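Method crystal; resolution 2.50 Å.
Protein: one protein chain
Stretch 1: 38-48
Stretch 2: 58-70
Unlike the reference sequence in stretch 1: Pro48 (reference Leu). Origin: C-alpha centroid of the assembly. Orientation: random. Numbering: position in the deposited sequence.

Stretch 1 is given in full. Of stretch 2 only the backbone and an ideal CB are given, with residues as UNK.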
ATOM      1  N   ARG A  38     -15.840   3.799   1.988  1.00 33.21           N
ATOM      2  CA  ARG A  38     -16.224   3.103   0.769  1.00 31.56           C
ATOM      3  C   ARG A  38     -16.277   1.586   0.885  1.00 30.42           C
ATOM      4  O   ARG A  38     -16.994   0.931   0.134  1.00 30.65           O
ATOM      5  CB  ARG A  38     -15.290   3.498  -0.380  1.00 31.99           C
ATOM      6  CG  ARG A  38     -15.549   2.724  -1.668  1.00 34.49           C
ATOM      7  CD  ARG A  38     -15.013   3.435  -2.909  1.00 34.84           C
ATOM      8  NE  ARG A  38     -15.217   2.610  -4.099  1.00 37.02           N
ATOM      9  CZ  ARG A  38     -15.046   3.022  -5.349  1.00 35.09           C
ATOM     10  NH1 ARG A  38     -14.661   4.263  -5.600  1.00 36.28           N
ATOM     11  NH2 ARG A  38     -15.263   2.187  -6.353  1.00 35.07           N
ATOM     12  N   TYR A  39     -15.529   1.032   1.831  1.00 29.79           N
ATOM     13  CA  TYR A  39     -15.478  -0.413   2.028  1.00 28.45           C
ATOM     14  C   TYR A  39     -15.670  -0.772   3.487  1.00 30.46           C
ATOM     15  O   TYR A  39     -14.734  -1.188   4.170  1.00 30.07           O
ATOM     16  CB  TYR A  39     -14.138  -0.951   1.547  1.00 26.28           C
ATOM     17  CG  TYR A  39     -13.907  -0.731   0.083  1.00 23.51           C
ATOM     18  CD1 TYR A  39     -14.663  -1.408  -0.869  1.00 22.64           C
ATOM     19  CD2 TYR A  39     -12.937   0.154  -0.356  1.00 22.78           C
ATOM     20  CE1 TYR A  39     -14.458  -1.212  -2.226  1.00 23.32           C
ATOM     21  CE2 TYR A  39     -12.720   0.360  -1.714  1.00 25.43           C
ATOM     22  CZ  TYR A  39     -13.485  -0.327  -2.644  1.00 24.57           C
ATOM     23  OH  TYR A  39     -13.271  -0.121  -3.989  1.00 24.22           O
ATOM     24  N   PRO A  40     -16.897  -0.614   3.986  1.00 32.39           N
ATOM     25  CA  PRO A  40     -17.203  -0.928   5.381  1.00 33.11           C
ATOM     26  C   PRO A  40     -17.048  -2.412   5.674  1.00 34.57           C
ATOM     27  O   PRO A  40     -16.903  -2.815   6.823  1.00 36.42           O
ATOM     28  CB  PRO A  40     -18.636  -0.440   5.530  1.00 34.70           C
ATOM     29  CG  PRO A  40     -19.206  -0.631   4.130  1.00 35.47           C
ATOM     30  CD  PRO A  40     -18.089  -0.125   3.269  1.00 33.17           C
ATOM     31  N   ARG A  41     -17.066  -3.227   4.630  1.00 35.51           N
ATOM     32  CA  ARG A  41     -16.929  -4.663   4.809  1.00 36.25           C
ATOM     33  C   ARG A  41     -15.468  -5.042   4.619  1.00 34.75           C
ATOM     34  O   ARG A  41     -15.100  -6.212   4.697  1.00 34.59           O
ATOM     35  CB  ARG A  41     -17.809  -5.398   3.795  1.00 40.64           C
ATOM     36  CG  ARG A  41     -17.949  -6.881   4.043  1.00 46.24           C
ATOM     37  CD  ARG A  41     -18.501  -7.145   5.429  1.00 52.09           C
ATOM     38  NE  ARG A  41     -18.724  -8.568   5.670  1.00 57.12           N
ATOM     39  CZ  ARG A  41     -19.124  -9.072   6.836  1.00 59.90           C
ATOM     40  NH1 ARG A  41     -19.344  -8.266   7.870  1.00 61.17           N
ATOM     41  NH2 ARG A  41     -19.310 -10.382   6.968  1.00 60.08           N
ATOM     42  N   ARG A  42     -14.640  -4.033   4.362  1.00 32.51           N
ATOM     43  CA  ARG A  42     -13.208  -4.231   4.171  1.00 28.81           C
ATOM     44  C   ARG A  42     -12.895  -5.202   3.054  1.00 27.30           C
ATOM     45  O   ARG A  42     -13.468  -5.127   1.972  1.00 27.45           O
ATOM     46  CB  ARG A  42     -12.561  -4.732   5.467  1.00 27.62           C
ATOM     47  CG  ARG A  42     -12.683  -3.767   6.641  1.00 27.15           C
ATOM     48  CD  ARG A  42     -11.938  -2.447   6.396  1.00 25.28           C
ATOM     49  NE  ARG A  42     -12.076  -1.548   7.537  1.00 26.80           N
ATOM     50  CZ  ARG A  42     -13.138  -0.777   7.771  1.00 28.89           C
ATOM     51  NH1 ARG A  42     -14.165  -0.778   6.930  1.00 30.19           N
ATOM     52  NH2 ARG A  42     -13.193  -0.029   8.865  1.00 27.64           N
ATOM     53  N   GLY A  43     -11.973  -6.115   3.327  1.00 27.25           N
ATOM     54  CA  GLY A  43     -11.565  -7.092   2.333  1.00 26.92           C
ATOM     55  C   GLY A  43     -10.056  -7.262   2.338  1.00 26.12           C
ATOM     56  O   GLY A  43      -9.399  -6.948   3.331  1.00 26.94           O
ATOM     57  N   ARG A  44      -9.500  -7.759   1.239  1.00 24.00           N
ATOM     58  CA  ARG A  44      -8.060  -7.951   1.153  1.00 22.47           C
ATOM     59  C   ARG A  44      -7.362  -6.722   0.560  1.00 21.39           C
ATOM     60  O   ARG A  44      -7.804  -6.161  -0.444  1.00 20.34           O
ATOM     61  CB  ARG A  44      -7.748  -9.202   0.334  1.00 22.02           C
ATOM     62  CG  ARG A  44      -8.287 -10.487   0.956  1.00 25.24           C
ATOM     63  CD  ARG A  44      -7.232 -11.592   0.915  1.00 25.32           C
ATOM     64  NE  ARG A  44      -6.725 -11.750  -0.439  1.00 26.81           N
ATOM     65  CZ  ARG A  44      -5.592 -12.356  -0.763  1.00 25.29           C
ATOM     66  NH1 ARG A  44      -4.815 -12.886   0.174  1.00 23.79           N
ATOM     67  NH2 ARG A  44      -5.229 -12.406  -2.035  1.00 25.43           N
ATOM     68  N   PHE A  45      -6.265  -6.324   1.205  1.00 19.70           N
ATOM     69  CA  PHE A  45      -5.474  -5.155   0.831  1.00 16.92           C
ATOM     70  C   PHE A  45      -4.078  -5.599   0.393  1.00 16.60           C
ATOM     71  O   PHE A  45      -3.409  -6.341   1.099  1.00 18.03           O
ATOM     72  CB  PHE A  45      -5.405  -4.214   2.048  1.00 13.13           C
ATOM     73  CG  PHE A  45      -4.807  -2.858   1.761  1.00 10.62           C
ATOM     74  CD1 PHE A  45      -3.435  -2.678   1.724  1.00  9.19           C
ATOM     75  CD2 PHE A  45      -5.623  -1.760   1.561  1.00 10.62           C
ATOM     76  CE1 PHE A  45      -2.895  -1.433   1.498  1.00  8.99           C
ATOM     77  CE2 PHE A  45      -5.092  -0.506   1.333  1.00  7.32           C
ATOM     78  CZ  PHE A  45      -3.729  -0.341   1.302  1.00 11.08           C
ATOM     79  N   LEU A  46      -3.646  -5.136  -0.775  1.00 17.28           N
ATOM     80  CA  LEU A  46      -2.346  -5.502  -1.334  1.00 18.04           C
ATOM     81  C   LEU A  46      -1.419  -4.296  -1.304  1.00 18.59           C
ATOM     82  O   LEU A  46      -1.765  -3.225  -1.804  1.00 19.55           O
ATOM     83  CB  LEU A  46      -2.523  -5.974  -2.788  1.00 17.22           C
ATOM     84  CG  LEU A  46      -1.475  -6.872  -3.478  1.00 19.21           C
ATOM     85  CD1 LEU A  46      -1.208  -6.387  -4.898  1.00 12.71           C
ATOM     86  CD2 LEU A  46      -0.185  -6.887  -2.680  1.00 17.91           C
ATOM     87  N   ASP A  47      -0.240  -4.455  -0.721  1.00 18.81           N
ATOM     88  CA  ASP A  47       0.700  -3.341  -0.655  1.00 21.34           C
ATOM     89  C   ASP A  47       2.084  -3.715  -1.151  1.00 21.69           C
ATOM     90  O   ASP A  47       2.959  -4.084  -0.370  1.00 23.54           O
ATOM     91  CB  ASP A  47       0.787  -2.793   0.773  1.00 22.64           C
ATOM     92  CG  ASP A  47       1.844  -1.692   0.927  1.00 26.64           C
ATOM     93  OD1 ASP A  47       2.222  -1.058  -0.081  1.00 29.38           O
ATOM     94  OD2 ASP A  47       2.291  -1.447   2.071  1.00 29.08           O
ATOM     95  N   PRO A  48       2.289  -3.646  -2.470  1.00 22.19           N
ATOM     96  CA  PRO A  48       3.574  -3.965  -3.108  1.00 23.43           C
ATOM     97  C   PRO A  48       4.451  -2.738  -2.873  1.00 23.06           C
ATOM     98  O   PRO A  48       3.949  -1.611  -2.869  1.00 22.26           O
ATOM     99  CB  PRO A  48       3.195  -4.140  -4.573  1.00 24.11           C
ATOM    100  CG  PRO A  48       2.089  -3.120  -4.738  1.00 24.88           C
ATOM    101  CD  PRO A  48       1.278  -3.246  -3.463  1.00 22.89           C
ATOM    102  N   UNK A  58      -1.304  -0.153   8.333  1.00 21.19           N
ATOM    103  CA  UNK A  58      -2.434   0.694   8.674  1.00 20.75           C
ATOM    104  C   UNK A  58      -3.692  -0.055   8.245  1.00 21.15           C
ATOM    105  O   UNK A  58      -4.684  -0.090   8.967  1.00 22.31           O
ATOM    106  CB  UNK A  58      -2.336   2.068   8.007  1.00 20.75           C
ATOM    107  N   UNK A  59      -3.643  -0.662   7.066  1.00 20.07           N
ATOM    108  CA  UNK A  59      -4.783  -1.422   6.564  1.00 20.31           C
ATOM    109  C   UNK A  59      -5.075  -2.584   7.512  1.00 20.50           C
ATOM    110  O   UNK A  59      -6.227  -2.824   7.876  1.00 21.01           O
ATOM    111  CB  UNK A  59      -4.517  -1.932   5.146  1.00 20.31           C
ATOM    112  N   UNK A  60      -4.028  -3.298   7.911  1.00 18.74           N
ATOM    113  CA  UNK A  60      -4.190  -4.427   8.810  1.00 19.85           C
ATOM    114  C   UNK A  60      -4.826  -3.970  10.106  1.00 21.55           C
ATOM    115  O   UNK A  60      -5.750  -4.600  10.612  1.00 25.71           O
ATOM    116  CB  UNK A  60      -2.846  -5.105   9.082  1.00 19.85           C
ATOM    117  N   UNK A  61      -4.335  -2.860  10.638  1.00 22.98           N
ATOM    118  CA  UNK A  61      -4.856  -2.328  11.883  1.00 22.21           C
ATOM    119  C   UNK A  61      -6.313  -1.937  11.752  1.00 22.84           C
ATOM    120  O   UNK A  61      -7.045  -1.904  12.737  1.00 23.07           O
ATOM    121  CB  UNK A  61      -4.028  -1.123  12.334  1.00 22.21           C
ATOM    122  N   UNK A  62      -6.741  -1.643  10.533  1.00 22.14           N
ATOM    123  CA  UNK A  62      -8.112  -1.223  10.339  1.00 22.04           C
ATOM    124  C   UNK A  62      -9.059  -2.313   9.887  1.00 21.30           C
ATOM    125  O   UNK A  62     -10.158  -2.029   9.427  1.00 20.42           O
ATOM    126  CB  UNK A  62      -8.147  -0.083   9.319  1.00 22.04           C
ATOM    127  N   UNK A  63      -8.634  -3.562  10.034  1.00 21.62           N
ATOM    128  CA  UNK A  63      -9.493  -4.672   9.671  1.00 22.51           C
ATOM    129  C   UNK A  63      -9.328  -5.298   8.300  1.00 23.72           C
ATOM    130  O   UNK A  63     -10.096  -6.189   7.940  1.00 25.36           O
ATOM    131  CB  UNK A  63     -10.944  -4.204   9.796  1.00 22.51           C
ATOM    132  N   UNK A  64      -8.352  -4.843   7.524  1.00 24.11           N
ATOM    133  CA  UNK A  64      -8.119  -5.421   6.203  1.00 23.39           C
ATOM    134  C   UNK A  64      -7.229  -6.643   6.337  1.00 23.48           C
ATOM    135  O   UNK A  64      -6.479  -6.761   7.303  1.00 22.02           O
ATOM    136  CB  UNK A  64      -7.489  -4.397   5.257  1.00 23.39           C
ATOM    137  N   UNK A  65      -7.325  -7.552   5.373  1.00 23.63           N
ATOM    138  CA  UNK A  65      -6.475  -8.741   5.345  1.00 24.72           C
ATOM    139  C   UNK A  65      -5.340  -8.252   4.437  1.00 24.13           C
ATOM    140  O   UNK A  65      -5.446  -8.279   3.209  1.00 22.89           O
ATOM    141  CB  UNK A  65      -7.180 -10.000   4.837  1.00 24.72           C
ATOM    142  N   UNK A  66      -4.261  -7.787   5.049  1.00 22.02           N
ATOM    143  CA  UNK A  66      -3.159  -7.214   4.295  1.00 19.94           C
ATOM    144  C   UNK A  66      -2.036  -8.130   3.845  1.00 19.01           C
ATOM    145  O   UNK A  66      -1.589  -9.004   4.572  1.00 19.62           O
ATOM    146  CB  UNK A  66      -2.538  -6.100   5.140  1.00 19.94           C
ATOM    147  N   UNK A  67      -1.579  -7.891   2.626  1.00 19.45           N
ATOM    148  CA  UNK A  67      -0.478  -8.634   2.043  1.00 20.33           C
ATOM    149  C   UNK A  67       0.553  -7.594   1.643  1.00 17.98           C
ATOM    150  O   UNK A  67       0.273  -6.735   0.831  1.00 19.04           O
ATOM    151  CB  UNK A  67      -0.921  -9.494   0.857  1.00 20.33           C
ATOM    152  N   UNK A  68       1.741  -7.677   2.221  1.00 17.25           N
ATOM    153  CA  UNK A  68       2.795  -6.718   1.931  1.00 16.58           C
ATOM    154  C   UNK A  68       3.984  -7.382   1.262  1.00 17.77           C
ATOM    155  O   UNK A  68       4.549  -8.341   1.793  1.00 17.24           O
ATOM    156  CB  UNK A  68       3.242  -6.016   3.215  1.00 16.58           C
ATOM    157  N   UNK A  69       4.361  -6.883   0.089  1.00 16.01           N
ATOM    158  CA  UNK A  69       5.501  -7.447  -0.603  1.00 15.55           C
ATOM    159  C   UNK A  69       6.581  -6.370  -0.698  1.00 14.89           C
ATOM    160  O   UNK A  69       6.301  -5.227  -1.046  1.00 16.08           O
ATOM    161  CB  UNK A  69       5.107  -7.967  -1.987  1.00 15.55           C
ATOM    162  N   UNK A  70       7.806  -6.748  -0.333  1.00 15.08           N
ATOM    163  CA  UNK A  70       8.965  -5.847  -0.308  1.00 16.37           C
ATOM    164  C   UNK A  70      10.232  -6.659  -0.599  1.00 16.40           C
ATOM    165  O   UNK A  70      10.431  -7.730  -0.034  1.00 18.23           O
ATOM    166  CB  UNK A  70       9.076  -5.131   1.040  1.00 16.37           C
TER

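Positions 58, 60 and 61 lie on a helix. None has an atom of stretch 1 within 5.5 Å of its ideal CB, so the choice is open. They are Glu58, Ala60 and Ser61; none touches stretch 1.

Position 59 points toward stretch 1. Its ideal CB is 3.5 Å from Phe45 CG, so a small side chain suits it. It is Ala59. Its CB sits over one face of the Phe45 ring, 3.6 Å from the ring centroid.

At position 62 CA-to-CB points sideways. The ideal CB is 4.6 Å from Arg42 NE, so an acid or other polar residue would suit, among others. It is Glu62. Its backbone O accepts a hydrogen bond from Arg42 NE (2.7 Å); its OE1 is hydrogen-bonded just outside the stretch.

Position 63 has phi 96° and psi 4°. A CB here would be jammed against the carbonyl O of residue 62 and would lie 3.6 Å from Arg42 CG. Glycine is called for, and it is Gly63. A water joins Gly63 O to Gly43 O.

At position 64 CA-to-CB points sideways. The ideal CB is 3.8 Å from Phe45 CB and 3.7 Å from Gly43 O. Gly43 has no side chain, and Tyr39, Arg42 and Phe45 are nearby. A large flat or long apolar side chain could use this space. It is Trp64, chi1 m. Arg42 CD lies over its five-membered ring, 3.5 Å from the centroid. The edge of Phe45 points toward the face of that ring. Trp64 CH2 reaches Tyr39 CB at 3.6 Å.

From 65 to 69 the chain runs parallel to strand 44-48. N of 65, 67 and 69 donate to O of Gly43, Phe45 and Asp47; O of 65 and 67 accept from N of Phe45 and Asp47.

Position 65 shares a face with Arg44. An acid would answer its charge; a polar residue could also fit. It is Glu65. OE2 forms a long salt bridge with Arg44 NH1, 3.7 Å. A water bridges them, donating to Glu65 OE2 and accepting weakly from Arg44 NH1.

Position 66 is on the Phe45 face. Its ideal CB is 4.1 Å from Phe45 O. Small or medium residues are plausible. It is Ala66, whose CA makes a CA-H...O contact with Phe45 O at 3.3 Å.

Position 67 is on the Leu46 face. A beta-branched or other apolar residue suits it. Val67 places CG1 4.2 Å from Leu46 CD2.

Position 68 is on the Asp47 face, its ideal CB 4.1 Å from Asp47 O. Medium-sized apolar or polar residues could suit. Leu68 has its CG 4.2 Å from Asp47 OD2.

Position 69 faces Leu46 and Pro48, favoring an apolar residue. In Val69, CG1 is 4.0 Å from both Leu46 CD2 and Pro48 CB.

At 70 CA-to-CB points sideways, with nothing of stretch 1 within 5.5 Å of the ideal CB. Glu70 makes no contact.

Stretch 2, residues 58-70: EAASEGWEAVLVE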
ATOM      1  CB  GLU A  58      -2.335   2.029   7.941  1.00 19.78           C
ATOM      2  CG  GLU A  58      -3.479   2.993   8.224  1.00 20.30           C
ATOM      3  CD  GLU A  58      -3.447   3.559   9.638  1.00 21.67           C
ATOM      4  OE1 GLU A  58      -2.345   3.893  10.125  1.00 21.81           O
ATOM      5  OE2 GLU A  58      -4.523   3.684  10.255  1.00 20.09           O
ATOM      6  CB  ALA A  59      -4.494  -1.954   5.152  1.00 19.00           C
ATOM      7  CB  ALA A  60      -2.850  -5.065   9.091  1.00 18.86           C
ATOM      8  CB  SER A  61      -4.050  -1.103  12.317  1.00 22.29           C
ATOM      9  OG  SER A  61      -4.583  -0.543  13.504  1.00 20.34           O
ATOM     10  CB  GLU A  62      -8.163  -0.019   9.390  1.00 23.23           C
ATOM     11  CG  GLU A  62      -7.680   1.258  10.071  1.00 23.00           C
ATOM     12  CD  GLU A  62      -7.772   2.492   9.195  1.00 25.97           C
ATOM     13  OE1 GLU A  62      -8.805   2.690   8.513  1.00 23.20           O
ATOM     14  OE2 GLU A  62      -6.804   3.282   9.211  1.00 28.15           O
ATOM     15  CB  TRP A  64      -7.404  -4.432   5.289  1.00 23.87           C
ATOM     16  CG  TRP A  64      -8.210  -3.253   4.923  1.00 22.89           C
ATOM     17  CD1 TRP A  64      -8.382  -2.113   5.651  1.00 24.04           C
ATOM     18  CD2 TRP A  64      -9.007  -3.111   3.752  1.00 21.11           C
ATOM     19  NE1 TRP A  64      -9.247  -1.263   4.996  1.00 23.98           N
ATOM     20  CE2 TRP A  64      -9.646  -1.859   3.828  1.00 22.89           C
ATOM     21  CE3 TRP A  64      -9.251  -3.925   2.646  1.00 20.14           C
ATOM     22  CZ2 TRP A  64     -10.511  -1.407   2.840  1.00 23.19           C
ATOM     23  CZ3 TRP A  64     -10.108  -3.476   1.670  1.00 21.01           C
ATOM     24  CH2 TRP A  64     -10.729  -2.230   1.770  1.00 20.98           C
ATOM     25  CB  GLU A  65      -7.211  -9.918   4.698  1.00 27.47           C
ATOM     26  CG  GLU A  65      -6.524 -11.261   4.915  1.00 33.66           C
ATOM     27  CD  GLU A  65      -7.152 -12.396   4.110  1.00 35.53           C
ATOM     28  OE1 GLU A  65      -8.401 -12.491   4.087  1.00 36.59           O
ATOM     29  OE2 GLU A  65      -6.391 -13.196   3.515  1.00 33.15           O
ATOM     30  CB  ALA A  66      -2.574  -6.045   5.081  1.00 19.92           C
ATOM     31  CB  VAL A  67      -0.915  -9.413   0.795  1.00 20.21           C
ATOM     32  CG1 VAL A  67       0.302  -9.973   0.076  1.00 18.31           C
ATOM     33  CG2 VAL A  67      -1.835 -10.537   1.204  1.00 22.17           C
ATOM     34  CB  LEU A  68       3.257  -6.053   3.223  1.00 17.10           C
ATOM     35  CG  LEU A  68       2.229  -5.207   3.980  1.00 20.92           C
ATOM     36  CD1 LEU A  68       1.120  -6.075   4.557  1.00 19.28           C
ATOM     37  CD2 LEU A  68       2.942  -4.458   5.092  1.00 22.70           C
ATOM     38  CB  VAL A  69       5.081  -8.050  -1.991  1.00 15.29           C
ATOM     39  CG1 VAL A  69       3.757  -7.500  -2.421  1.00 16.13           C
ATOM     40  CG2 VAL A  69       6.150  -7.805  -3.033  1.00 14.04           C
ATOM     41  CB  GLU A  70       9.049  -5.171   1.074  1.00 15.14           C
ATOM     42  CG  GLU A  70      10.357  -4.462   1.368  1.00 16.95           C
ATOM     43  CD  GLU A  70      10.701  -3.414   0.341  1.00 19.00           C
ATOM     44  OE1 GLU A  70      11.900  -3.263   0.026  1.00 23.82           O
ATOM     45  OE2 GLU A  70       9.781  -2.734  -0.158  1.00 20.99           O
TER
HETATM   46  O   HOH W   1     -11.198  -7.984   5.793  1.00 28.58           O
HETATM   47  O   HOH W   2      -3.867 -13.322   2.889  1.00 43.00           O
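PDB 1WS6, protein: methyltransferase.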